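Local coordinates for replication protein B (Plasmid RSF1010, PDB 3H20) that acts as the primase of a plasmid that replicates exclusively in leading-strand mode, probably making primers on single-stranded DNA, at residues R12-M17 / E43-T48; F22-R27 / P49-M54; D222-E227 / G261-E266; E266-L271 / A280-R285. All coordinates share one frame; numbering follows the deposited sequence.

The four contacts form two pairs in two parts of the chain. Contacts 1 and 2 belong to the N-terminal primase domain, and their centres are about 11 Å apart. Their segments alternate along the sequence: helix 6-17, strand 21-28, helix 41-46 and helix 48-56. F22 joins them by packing on L14 and M17. Contacts 3 and 4 lie in the helical C-terminal part, with centres about 10 Å apart. They share helix 257-267 and residue E266. The two pairs sit on opposite sides of the chain's centre. The centres of contacts 1 and 4 are about 76 Å apart, consistent with a sheet-based primase part and a helical part standing well apart in this chain.

Contact 1 (R12-M17 / E43-T48); sequences RQLKAM and EVLQNT
L45 meets L14 across the contact with its CG, and its own carbonyl is a flat group with two donors on one face. T48 N and T48 OG1 both reach L45 O from that face. The T48 OG1 to L45 O bond is 3.0 Å long, with the hydroxyl tilted 33° from the carbonyl plane. The contact is a helix-helix packing between 6-17 and 41-46. Both helices lie against the four-stranded antiparallel sheet of the primase domain. No hydrogen bond joins the two segments, and the touching atoms are all carbon. L14 is the only residue of 12-17 that touches 43-48. Its CG lies beside the backbone N, anti to the carbonyl carbon (chi1 -55°), and CD1 reaches the facing helix. CD1 lies 4.0 Å from V44 CB and 4.1 Å from L45 CG. One methyl therefore serves two successive residues. L14 crosses V44 at a slant but runs past L45 in the opposite direction. L14 also rests on F22 and I63 of the sheet, and V44 on I24. L45 spreads further along helix 6-17, onto L7 and I10. Helix 41-46 ends at Q46, and the side chain of N47 turns back to it. N47 ND2 donates to E43 O at 2.8 Å, from 36° above the carbonyl plane.

Contact 2 (F22-R27 / P49-M54); sequences FDIGVR and PWLKRM
L51 CD2 touches two strand methyls at once. It is 3.9 Å from I24 CG2 and 3.9 Å from V26 CG2. Its side chain meets both at a slant. V26 uses its other branch on M54, where CG1 comes 4.1 Å from M54 CB at about a right angle. Valine can do this because CG1 is anti to its backbone N (chi1 171°), while CG2 lies beside that N and meets L51. The chain of M54 then bends away from the strand. Its CG lies 3.5 Å above the plane of the W50 ring, toward the rim. This is a helix packed on a sheet. Helix 49-54 runs nearly along strand 22-27, with 26° between their directions and 10.2 Å between their axes. The strand is an inner one of the antiparallel sheet. I24 and V26 pair with R37 and M35 of one neighbour, and G25 pairs with Y62 of the other. Y62 belongs to the diphosphate pocket, along with R145, N151 and K153, and the bound diphosphate is about 12 Å from the side chain of V26.

Contact 3 (D222-E227 / G261-E266); sequences DEYRSE and GKAMAE
The backbones of helices 222-227 and 261-266 come closest at Y224 and A263, whose CA atoms are 6.8 Å apart. The small side chain of A263 is consistent with this close approach. Y224 CB lies 4.1 Å from A263 CB, and both side chains start out toward the opposite helix. With chi1 at 169°, CG of Y224 is anti to the backbone N, and the ring reaches on past A263 along the facing helix. It lies obliquely to A263 O, with CD2 and CE2 each about 4.1 Å from that oxygen. The other long side of the ring meets M264. Y224 CE1 is 4.1 Å from M264 CG, and the two side chains cross at about a right angle. M264 keeps CG beside its own backbone N and bends only at the sulfur end. This is helix packing in the helix bundle of the C-terminal part. Within these two segments the close contacts from 222-227 all come from Y224. No hydrogen bond links the two segments. The polar end of Y224 is held instead by D243 of helix 239-252, with OH hydrogen-bonded to OD1, and L250 of the same helix touches Y224 as well. M264 continues to Y282 and T286 of helix 279-291. E223 and E227 form salt bridges with R255 and R253.

Contact 4 (E266-L271 / A280-R285); sequences EASPAL and ADYIER
Y282 lays its ring alongside S268, A270 and L271. A270 CB lies 3.6 Å from Y282 OH and stands obliquely to the ring. L271 CD1 comes in at the ring edge, near its plane, 4.1 Å from Y282 CD2. S268 OG is also at the edge, 4.4 Å from Y282 CE2. The same L271 methyl serves I283, with 3.6 Å between L271 CD1 and I283 CD1. I283 keeps CG1 beside its backbone N (chi1 -65°), which places CD1 against the leucine. S268 stands at the turn where helix 257-267 has ended and the short, weakly bonded helix 269-272 begins. It is the N-cap of that short helix. L271 N donates to S268 OG at 3.0 Å, with an angle of 155° at the hydrogen, and this holds the leucine backbone beside the tyrosine ring. S268 OG and Y282 OH are both hydrogen-bonded to D243 OD2, so one carboxylate oxygen of helix 239-252 ties the capping serine to helix 279-291. A phenylalanine in place of Y282 would probably leave D243 OD2 without its bond to helix 279-291 and A270 CB without its hydroxyl neighbour. The contact lies near the surface of the C-terminal helix bundle. Helix 239-252 meets A270 through L239 and Y282 through S240. Y224 of helix 220-234 touches S268, and I283 of helix 279-291 packs on A265 of helix 257-267.

Contact 1 (R12-M17 / E43-T48)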
loop_
_atom_site.group_PDB
_atom_site.type_symbol
_atom_site.label_atom_id
_atom_site.label_comp_id
_atom_site.label_asym_id
_atom_site.label_seq_id
_atom_site.Cartn_x
_atom_site.Cartn_y
_atom_site.Cartn_z
ATOM N N ARG A 12 -11.998 25.320 -17.481
ATOM C CA ARG A 12 -11.458 24.381 -18.481
ATOM C C ARG A 12 -10.925 23.086 -17.879
ATOM O O ARG A 12 -11.133 22.022 -18.461
ATOM C CB ARG A 12 -10.352 25.014 -19.332
ATOM C CG ARG A 12 -10.832 26.073 -20.296
ATOM C CD ARG A 12 -9.661 26.722 -21.041
ATOM N NE ARG A 12 -10.163 27.783 -21.913
ATOM C CZ ARG A 12 -9.417 28.550 -22.706
ATOM N NH1 ARG A 12 -8.095 28.404 -22.760
ATOM N NH2 ARG A 12 -10.002 29.472 -23.458
ATOM N N GLN A 13 -10.244 23.175 -16.730
ATOM C CA GLN A 13 -9.702 21.978 -16.058
ATOM C C GLN A 13 -10.814 21.036 -15.574
ATOM O O GLN A 13 -10.753 19.825 -15.819
ATOM C CB GLN A 13 -8.725 22.337 -14.915
ATOM C CG GLN A 13 -8.126 21.097 -14.185
ATOM C CD GLN A 13 -6.915 21.388 -13.287
ATOM O OE1 GLN A 13 -6.307 22.470 -13.338
ATOM N NE2 GLN A 13 -6.530 20.386 -12.479
ATOM N N LEU A 14 -11.825 21.590 -14.899
ATOM C CA LEU A 14 -13.005 20.809 -14.469
ATOM C C LEU A 14 -13.739 20.122 -15.631
ATOM O O LEU A 14 -14.151 18.962 -15.503
ATOM C CB LEU A 14 -14.004 21.668 -13.665
ATOM C CG LEU A 14 -13.487 22.412 -12.420
ATOM C CD1 LEU A 14 -14.583 23.287 -11.787
ATOM C CD2 LEU A 14 -12.902 21.461 -11.387
ATOM N N LYS A 15 -13.910 20.827 -16.749
ATOM C CA LYS A 15 -14.565 20.234 -17.916
ATOM C C LYS A 15 -13.736 19.083 -18.470
ATOM O O LYS A 15 -14.290 18.026 -18.796
ATOM C CB LYS A 15 -14.840 21.273 -19.018
ATOM C CG LYS A 15 -15.506 20.679 -20.293
ATOM C CD LYS A 15 -15.583 21.716 -21.412
ATOM C CE LYS A 15 -15.715 21.070 -22.791
ATOM N NZ LYS A 15 -15.933 22.112 -23.835
ATOM N N ALA A 16 -12.415 19.285 -18.560
ATOM C CA ALA A 16 -11.511 18.278 -19.126
ATOM C C ALA A 16 -11.445 17.043 -18.229
ATOM O O ALA A 16 -11.333 15.901 -18.714
ATOM C CB ALA A 16 -10.120 18.859 -19.319
ATOM N N MET A 17 -11.494 17.273 -16.923
ATOM C CA MET A 17 -11.543 16.171 -15.952
ATOM C C MET A 17 -12.894 15.464 -16.041
ATOM O O MET A 17 -12.963 14.238 -16.007
ATOM C CB MET A 17 -11.251 16.668 -14.541
ATOM C CG MET A 17 -9.759 17.033 -14.321
ATOM S SD MET A 17 -9.440 17.707 -12.675
ATOM C CE MET A 17 -9.319 16.195 -11.713
ATOM N N GLU A 43 -19.758 24.319 -7.370
ATOM C CA GLU A 43 -19.316 24.741 -6.041
ATOM C C GLU A 43 -17.820 25.112 -6.000
ATOM O O GLU A 43 -17.436 26.022 -5.264
ATOM C CB GLU A 43 -19.671 23.693 -4.963
ATOM C CG GLU A 43 -21.177 23.494 -4.752
ATOM C CD GLU A 43 -21.526 22.292 -3.868
ATOM O OE1 GLU A 43 -20.747 21.319 -3.812
ATOM O OE2 GLU A 43 -22.601 22.318 -3.238
ATOM N N VAL A 44 -16.989 24.425 -6.788
ATOM C CA VAL A 44 -15.560 24.771 -6.906
ATOM C C VAL A 44 -15.431 26.212 -7.435
ATOM O O VAL A 44 -14.724 27.038 -6.855
ATOM C CB VAL A 44 -14.781 23.797 -7.832
ATOM C CG1 VAL A 44 -13.299 24.200 -7.928
ATOM C CG2 VAL A 44 -14.899 22.335 -7.330
ATOM N N LEU A 45 -16.149 26.506 -8.518
ATOM C CA LEU A 45 -16.181 27.852 -9.088
ATOM C C LEU A 45 -16.755 28.898 -8.128
ATOM O O LEU A 45 -16.231 30.020 -8.031
ATOM C CB LEU A 45 -16.919 27.832 -10.446
ATOM C CG LEU A 45 -16.102 27.134 -11.563
ATOM C CD1 LEU A 45 -16.940 26.793 -12.800
ATOM C CD2 LEU A 45 -14.905 27.987 -11.989
ATOM N N GLN A 46 -17.811 28.525 -7.396
ATOM C CA GLN A 46 -18.429 29.398 -6.391
ATOM C C GLN A 46 -17.443 29.780 -5.286
ATOM O O GLN A 46 -17.561 30.845 -4.668
ATOM C CB GLN A 46 -19.628 28.679 -5.756
ATOM C CG GLN A 46 -20.597 29.557 -5.004
ATOM C CD GLN A 46 -21.692 28.762 -4.288
ATOM O OE1 GLN A 46 -21.748 27.537 -4.375
ATOM N NE2 GLN A 46 -22.570 29.467 -3.587
ATOM N N ASN A 47 -16.489 28.891 -5.024
ATOM C CA ASN A 47 -15.515 29.090 -3.938
ATOM C C ASN A 47 -14.170 29.668 -4.393
ATOM O O ASN A 47 -13.221 29.744 -3.616
ATOM C CB ASN A 47 -15.314 27.777 -3.171
ATOM C CG ASN A 47 -16.409 27.525 -2.160
ATOM O OD1 ASN A 47 -16.425 28.132 -1.091
ATOM N ND2 ASN A 47 -17.347 26.641 -2.497
ATOM N N THR A 48 -14.094 30.097 -5.645
ATOM C CA THR A 48 -12.850 30.648 -6.187
ATOM C C THR A 48 -12.316 31.867 -5.386
ATOM O O THR A 48 -11.111 31.950 -5.129
ATOM C CB THR A 48 -12.966 30.922 -7.700
ATOM O OG1 THR A 48 -13.220 29.678 -8.372
ATOM C CG2 THR A 48 -11.662 31.506 -8.278
#

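Contact 2 (F22-R27 / P49-M54)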
loop_
_atom_site.group_PDB
_atom_site.type_symbol
_atom_site.label_atom_id
_atom_site.label_comp_id
_atom_site.label_asym_id
_atom_site.label_seq_id
_atom_site.Cartn_x
_atom_site.Cartn_y
_atom_site.Cartn_z
ATOM N N PHE A 22 -15.666 16.765 -6.945
ATOM C CA PHE A 22 -14.215 16.829 -6.758
ATOM C C PHE A 22 -13.873 17.012 -5.271
ATOM O O PHE A 22 -14.641 17.635 -4.525
ATOM C CB PHE A 22 -13.640 18.051 -7.502
ATOM C CG PHE A 22 -13.856 18.030 -9.009
ATOM C CD1 PHE A 22 -15.012 18.569 -9.571
ATOM C CD2 PHE A 22 -12.888 17.487 -9.851
ATOM C CE1 PHE A 22 -15.209 18.562 -10.958
ATOM C CE2 PHE A 22 -13.069 17.463 -11.244
ATOM C CZ PHE A 22 -14.240 18.012 -11.795
ATOM N N ASP A 23 -12.719 16.496 -4.855
ATOM C CA ASP A 23 -12.111 16.901 -3.593
ATOM C C ASP A 23 -11.159 18.044 -3.901
ATOM O O ASP A 23 -10.339 17.938 -4.817
ATOM C CB ASP A 23 -11.309 15.761 -2.959
ATOM C CG ASP A 23 -12.173 14.618 -2.520
ATOM O OD1 ASP A 23 -13.322 14.872 -2.077
ATOM O OD2 ASP A 23 -11.696 13.467 -2.615
ATOM N N ILE A 24 -11.285 19.133 -3.154
ATOM C CA ILE A 24 -10.329 20.231 -3.230
ATOM C C ILE A 24 -9.509 20.218 -1.942
ATOM O O ILE A 24 -10.063 20.195 -0.842
ATOM C CB ILE A 24 -11.017 21.616 -3.410
ATOM C CG1 ILE A 24 -11.760 21.714 -4.755
ATOM C CG2 ILE A 24 -10.009 22.774 -3.236
ATOM C CD1 ILE A 24 -10.872 21.646 -6.017
ATOM N N GLY A 25 -8.189 20.207 -2.084
ATOM C CA GLY A 25 -7.299 20.244 -0.920
ATOM C C GLY A 25 -6.564 21.571 -0.827
ATOM O O GLY A 25 -6.083 22.112 -1.828
ATOM N N VAL A 26 -6.480 22.091 0.387
ATOM C CA VAL A 26 -5.808 23.351 0.657
ATOM C C VAL A 26 -4.770 23.097 1.762
ATOM O O VAL A 26 -5.126 22.717 2.884
ATOM C CB VAL A 26 -6.835 24.446 1.038
ATOM C CG1 VAL A 26 -6.148 25.694 1.538
ATOM C CG2 VAL A 26 -7.723 24.795 -0.168
ATOM N N ARG A 27 -3.489 23.268 1.425
ATOM C CA ARG A 27 -2.386 23.012 2.362
ATOM C C ARG A 27 -1.440 24.204 2.538
ATOM O O ARG A 27 -0.892 24.729 1.564
ATOM C CB ARG A 27 -1.575 21.782 1.943
ATOM C CG ARG A 27 -0.496 21.388 2.949
ATOM C CD ARG A 27 0.319 20.176 2.503
ATOM N NE ARG A 27 1.243 19.782 3.565
ATOM C CZ ARG A 27 0.952 18.914 4.533
ATOM N NH1 ARG A 27 1.854 18.632 5.468
ATOM N NH2 ARG A 27 -0.240 18.319 4.563
ATOM N N PRO A 49 -13.202 32.800 -4.982
ATOM C CA PRO A 49 -12.700 33.889 -4.137
ATOM C C PRO A 49 -11.999 33.372 -2.875
ATOM O O PRO A 49 -10.925 33.850 -2.543
ATOM C CB PRO A 49 -13.975 34.660 -3.766
ATOM C CG PRO A 49 -14.881 34.446 -4.925
ATOM C CD PRO A 49 -14.637 32.977 -5.287
ATOM N N TRP A 50 -12.600 32.402 -2.184
ATOM C CA TRP A 50 -11.979 31.868 -0.966
ATOM C C TRP A 50 -10.635 31.180 -1.269
ATOM O O TRP A 50 -9.663 31.373 -0.534
ATOM C CB TRP A 50 -12.924 30.921 -0.220
ATOM C CG TRP A 50 -12.336 30.387 1.050
ATOM C CD1 TRP A 50 -11.998 31.100 2.168
ATOM C CD2 TRP A 50 -11.993 29.027 1.326
ATOM N NE1 TRP A 50 -11.476 30.264 3.123
ATOM C CE2 TRP A 50 -11.466 28.985 2.635
ATOM C CE3 TRP A 50 -12.079 27.835 0.589
ATOM C CZ2 TRP A 50 -11.021 27.796 3.230
ATOM C CZ3 TRP A 50 -11.641 26.646 1.184
ATOM C CH2 TRP A 50 -11.118 26.642 2.491
ATOM N N LEU A 51 -10.589 30.390 -2.344
ATOM C CA LEU A 51 -9.358 29.685 -2.749
ATOM C C LEU A 51 -8.221 30.653 -3.086
ATOM O O LEU A 51 -7.074 30.411 -2.716
ATOM C CB LEU A 51 -9.613 28.725 -3.932
ATOM C CG LEU A 51 -10.596 27.553 -3.700
ATOM C CD1 LEU A 51 -10.838 26.807 -5.012
ATOM C CD2 LEU A 51 -10.106 26.589 -2.617
ATOM N N LYS A 52 -8.537 31.746 -3.786
ATOM C CA LYS A 52 -7.536 32.800 -4.028
ATOM C C LYS A 52 -7.045 33.462 -2.738
ATOM O O LYS A 52 -5.860 33.746 -2.605
ATOM C CB LYS A 52 -8.089 33.887 -4.941
ATOM C CG LYS A 52 -8.366 33.439 -6.352
ATOM C CD LYS A 52 -9.459 34.307 -6.915
ATOM C CE LYS A 52 -8.932 35.253 -7.946
ATOM N NZ LYS A 52 -9.108 34.644 -9.290
ATOM N N ARG A 53 -7.958 33.723 -1.805
ATOM C CA ARG A 53 -7.583 34.268 -0.482
ATOM C C ARG A 53 -6.578 33.334 0.197
ATOM O O ARG A 53 -5.503 33.763 0.633
ATOM C CB ARG A 53 -8.831 34.471 0.397
ATOM C CG ARG A 53 -8.546 34.830 1.883
ATOM C CD ARG A 53 -9.839 35.172 2.633
ATOM N NE ARG A 53 -9.605 35.551 4.030
ATOM C CZ ARG A 53 -9.294 36.779 4.436
ATOM N NH1 ARG A 53 -9.172 37.763 3.551
ATOM N NH2 ARG A 53 -9.103 37.027 5.729
ATOM N N MET A 54 -6.931 32.051 0.258
ATOM C CA MET A 54 -6.089 31.037 0.892
ATOM C C MET A 54 -4.713 30.911 0.216
ATOM O O MET A 54 -3.687 30.799 0.904
ATOM C CB MET A 54 -6.820 29.683 0.920
ATOM C CG MET A 54 -8.037 29.622 1.874
ATOM S SD MET A 54 -7.582 29.795 3.617
ATOM C CE MET A 54 -7.911 31.518 3.934
#

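Contact 3 (D222-E227 / G261-E266)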
loop_
_atom_site.group_PDB
_atom_site.type_symbol
_atom_site.label_atom_id
_atom_site.label_comp_id
_atom_site.label_asym_id
_atom_site.label_seq_id
_atom_site.Cartn_x
_atom_site.Cartn_y
_atom_site.Cartn_z
ATOM N N ASP A 222 -0.186 -26.503 19.304
ATOM C CA ASP A 222 0.077 -26.460 17.861
ATOM C C ASP A 222 1.571 -26.315 17.587
ATOM O O ASP A 222 2.107 -26.920 16.656
ATOM C CB ASP A 222 -0.678 -25.300 17.201
ATOM C CG ASP A 222 -2.173 -25.317 17.489
ATOM O OD1 ASP A 222 -2.777 -26.415 17.568
ATOM O OD2 ASP A 222 -2.747 -24.215 17.621
ATOM N N GLU A 223 2.220 -25.503 18.418
ATOM C CA GLU A 223 3.653 -25.235 18.357
ATOM C C GLU A 223 4.463 -26.506 18.637
ATOM O O GLU A 223 5.423 -26.815 17.925
ATOM C CB GLU A 223 3.991 -24.162 19.395
ATOM C CG GLU A 223 5.227 -23.337 19.114
ATOM C CD GLU A 223 5.371 -22.169 20.076
ATOM O OE1 GLU A 223 4.341 -21.529 20.389
ATOM O OE2 GLU A 223 6.514 -21.885 20.507
ATOM N N TYR A 224 4.057 -27.232 19.674
ATOM C CA TYR A 224 4.678 -28.503 20.043
ATOM C C TYR A 224 4.543 -29.548 18.930
ATOM O O TYR A 224 5.531 -30.164 18.529
ATOM C CB TYR A 224 4.093 -29.016 21.366
ATOM C CG TYR A 224 4.472 -30.439 21.712
ATOM C CD1 TYR A 224 5.697 -30.736 22.317
ATOM C CD2 TYR A 224 3.594 -31.490 21.446
ATOM C CE1 TYR A 224 6.042 -32.050 22.633
ATOM C CE2 TYR A 224 3.928 -32.796 21.754
ATOM C CZ TYR A 224 5.149 -33.069 22.343
ATOM O OH TYR A 224 5.463 -34.371 22.639
ATOM N N ARG A 225 3.320 -29.724 18.424
ATOM C CA ARG A 225 3.039 -30.692 17.362
ATOM C C ARG A 225 3.821 -30.393 16.081
ATOM O O ARG A 225 4.296 -31.312 15.407
ATOM C CB ARG A 225 1.536 -30.753 17.080
ATOM C CG ARG A 225 0.709 -31.267 18.255
ATOM C CD ARG A 225 -0.746 -30.829 18.155
ATOM N NE ARG A 225 -1.506 -31.640 17.207
ATOM C CZ ARG A 225 -2.180 -32.744 17.527
ATOM N NH1 ARG A 225 -2.202 -33.189 18.780
ATOM N NH2 ARG A 225 -2.836 -33.408 16.587
ATOM N N SER A 226 3.956 -29.107 15.759
ATOM C CA SER A 226 4.723 -28.661 14.594
ATOM C C SER A 226 6.189 -29.099 14.673
ATOM O O SER A 226 6.719 -29.676 13.721
ATOM C CB SER A 226 4.629 -27.140 14.444
ATOM O OG SER A 226 4.962 -26.739 13.128
ATOM N N GLU A 227 6.829 -28.834 15.813
ATOM C CA GLU A 227 8.218 -29.244 16.040
ATOM C C GLU A 227 8.371 -30.769 15.994
ATOM O O GLU A 227 9.294 -31.284 15.357
ATOM C CB GLU A 227 8.750 -28.699 17.376
ATOM C CG GLU A 227 8.802 -27.167 17.495
ATOM C CD GLU A 227 9.681 -26.495 16.443
ATOM O OE1 GLU A 227 10.751 -27.044 16.101
ATOM O OE2 GLU A 227 9.302 -25.407 15.956
ATOM N N GLY A 261 4.200 -28.459 29.683
ATOM C CA GLY A 261 3.713 -29.639 30.384
ATOM C C GLY A 261 2.362 -30.100 29.878
ATOM O O GLY A 261 2.177 -31.280 29.570
ATOM N N LYS A 262 1.425 -29.156 29.782
ATOM C CA LYS A 262 0.064 -29.421 29.306
ATOM C C LYS A 262 0.046 -29.910 27.852
ATOM O O LYS A 262 -0.777 -30.753 27.483
ATOM C CB LYS A 262 -0.809 -28.167 29.480
ATOM C CG LYS A 262 -2.132 -28.191 28.732
ATOM C CD LYS A 262 -3.172 -27.307 29.399
ATOM C CE LYS A 262 -4.522 -27.475 28.729
ATOM N NZ LYS A 262 -5.635 -26.989 29.588
ATOM N N ALA A 263 0.954 -29.374 27.039
ATOM C CA ALA A 263 1.103 -29.789 25.643
ATOM C C ALA A 263 1.623 -31.224 25.534
ATOM O O ALA A 263 1.131 -32.011 24.717
ATOM C CB ALA A 263 2.024 -28.826 24.895
ATOM N N MET A 264 2.615 -31.550 26.359
ATOM C CA MET A 264 3.171 -32.902 26.425
ATOM C C MET A 264 2.114 -33.894 26.908
ATOM O O MET A 264 1.970 -34.975 26.342
ATOM C CB MET A 264 4.396 -32.951 27.344
ATOM C CG MET A 264 5.663 -32.337 26.747
ATOM S SD MET A 264 7.091 -32.335 27.856
ATOM C CE MET A 264 7.411 -34.084 28.056
ATOM N N ALA A 265 1.373 -33.504 27.945
ATOM C CA ALA A 265 0.319 -34.337 28.522
ATOM C C ALA A 265 -0.721 -34.750 27.480
ATOM O O ALA A 265 -1.258 -35.857 27.538
ATOM C CB ALA A 265 -0.344 -33.627 29.689
ATOM N N GLU A 266 -0.983 -33.860 26.523
ATOM C CA GLU A 266 -2.014 -34.081 25.507
ATOM C C GLU A 266 -1.508 -34.848 24.283
ATOM O O GLU A 266 -2.229 -35.690 23.747
ATOM C CB GLU A 266 -2.608 -32.740 25.061
ATOM C CG GLU A 266 -3.871 -32.848 24.205
ATOM C CD GLU A 266 -5.090 -33.292 25.001
ATOM O OE1 GLU A 266 -5.182 -32.943 26.199
ATOM O OE2 GLU A 266 -5.961 -33.985 24.428
#

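Contact 4 (E266-L271 / A280-R285)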
loop_
_atom_site.group_PDB
_atom_site.type_symbol
_atom_site.label_atom_id
_atom_site.label_comp_id
_atom_site.label_asym_id
_atom_site.label_seq_id
_atom_site.Cartn_x
_atom_site.Cartn_y
_atom_site.Cartn_z
ATOM N N GLU A 266 -0.983 -33.860 26.523
ATOM C CA GLU A 266 -2.014 -34.081 25.507
ATOM C C GLU A 266 -1.508 -34.848 24.283
ATOM O O GLU A 266 -2.229 -35.690 23.747
ATOM C CB GLU A 266 -2.608 -32.740 25.061
ATOM C CG GLU A 266 -3.871 -32.848 24.205
ATOM C CD GLU A 266 -5.090 -33.292 25.001
ATOM O OE1 GLU A 266 -5.182 -32.943 26.199
ATOM O OE2 GLU A 266 -5.961 -33.985 24.428
ATOM N N ALA A 267 -0.275 -34.568 23.855
ATOM C CA ALA A 267 0.191 -34.986 22.528
ATOM C C ALA A 267 1.474 -35.830 22.453
ATOM O O ALA A 267 1.802 -36.337 21.382
ATOM C CB ALA A 267 0.311 -33.757 21.605
ATOM N N SER A 268 2.195 -35.979 23.566
ATOM C CA SER A 268 3.471 -36.713 23.559
ATOM C C SER A 268 3.313 -38.225 23.446
ATOM O O SER A 268 2.706 -38.847 24.318
ATOM C CB SER A 268 4.313 -36.387 24.800
ATOM O OG SER A 268 5.437 -37.253 24.884
ATOM N N PRO A 269 3.863 -38.823 22.374
ATOM C CA PRO A 269 3.879 -40.285 22.289
ATOM C C PRO A 269 4.741 -40.914 23.385
ATOM O O PRO A 269 4.362 -41.951 23.923
ATOM C CB PRO A 269 4.469 -40.563 20.901
ATOM C CG PRO A 269 5.202 -39.324 20.532
ATOM C CD PRO A 269 4.465 -38.190 21.183
ATOM N N ALA A 270 5.873 -40.289 23.723
ATOM C CA ALA A 270 6.741 -40.798 24.794
ATOM C C ALA A 270 6.021 -40.839 26.148
ATOM O O ALA A 270 6.228 -41.763 26.943
ATOM C CB ALA A 270 8.030 -39.979 24.896
ATOM N N LEU A 271 5.178 -39.838 26.399
ATOM C CA LEU A 271 4.401 -39.755 27.636
ATOM C C LEU A 271 3.344 -40.851 27.732
ATOM O O LEU A 271 3.144 -41.422 28.804
ATOM C CB LEU A 271 3.731 -38.385 27.775
ATOM C CG LEU A 271 2.814 -38.249 28.995
ATOM C CD1 LEU A 271 3.558 -37.607 30.147
ATOM C CD2 LEU A 271 1.555 -37.480 28.660
ATOM N N ALA A 280 3.469 -37.556 35.240
ATOM C CA ALA A 280 3.806 -36.239 35.785
ATOM C C ALA A 280 5.304 -36.044 36.013
ATOM O O ALA A 280 5.839 -34.975 35.714
ATOM C CB ALA A 280 3.029 -35.977 37.073
ATOM N N ASP A 281 5.966 -37.083 36.525
ATOM C CA ASP A 281 7.407 -37.046 36.795
ATOM C C ASP A 281 8.243 -36.855 35.529
ATOM O O ASP A 281 9.222 -36.101 35.535
ATOM C CB ASP A 281 7.853 -38.314 37.527
ATOM N N TYR A 282 7.859 -37.544 34.456
ATOM C CA TYR A 282 8.570 -37.442 33.183
ATOM C C TYR A 282 8.483 -36.028 32.608
ATOM O O TYR A 282 9.496 -35.484 32.165
ATOM C CB TYR A 282 8.080 -38.492 32.173
ATOM C CG TYR A 282 8.537 -38.229 30.752
ATOM C CD1 TYR A 282 9.880 -38.364 30.389
ATOM C CD2 TYR A 282 7.627 -37.834 29.773
ATOM C CE1 TYR A 282 10.304 -38.106 29.089
ATOM C CE2 TYR A 282 8.040 -37.581 28.467
ATOM C CZ TYR A 282 9.377 -37.721 28.133
ATOM O OH TYR A 282 9.787 -37.462 26.846
ATOM N N ILE A 283 7.285 -35.440 32.637
ATOM C CA ILE A 283 7.072 -34.050 32.194
ATOM C C ILE A 283 7.914 -33.058 33.014
ATOM O O ILE A 283 8.628 -32.225 32.446
ATOM C CB ILE A 283 5.576 -33.639 32.276
ATOM C CG1 ILE A 283 4.727 -34.450 31.294
ATOM C CG2 ILE A 283 5.406 -32.146 32.000
ATOM C CD1 ILE A 283 3.218 -34.358 31.541
ATOM N N GLU A 284 7.820 -33.159 34.340
ATOM C CA GLU A 284 8.534 -32.281 35.271
ATOM C C GLU A 284 10.043 -32.316 35.037
ATOM O O GLU A 284 10.695 -31.275 35.013
ATOM C CB GLU A 284 8.190 -32.663 36.726
ATOM C CG GLU A 284 9.229 -32.260 37.793
ATOM C CD GLU A 284 9.118 -30.809 38.253
ATOM O OE1 GLU A 284 8.032 -30.398 38.715
ATOM O OE2 GLU A 284 10.132 -30.082 38.178
ATOM N N ARG A 285 10.585 -33.519 34.865
ATOM C CA ARG A 285 12.015 -33.699 34.631
ATOM C C ARG A 285 12.432 -33.152 33.265
ATOM O O ARG A 285 13.465 -32.480 33.146
ATOM C CB ARG A 285 12.398 -35.174 34.784
ATOM C CG ARG A 285 13.894 -35.454 34.724
ATOM C CD ARG A 285 14.277 -36.749 35.453
ATOM N NE ARG A 285 13.356 -37.856 35.184
ATOM C CZ ARG A 285 13.328 -38.571 34.061
ATOM N NH1 ARG A 285 14.167 -38.305 33.065
ATOM N NH2 ARG A 285 12.441 -39.547 33.925
#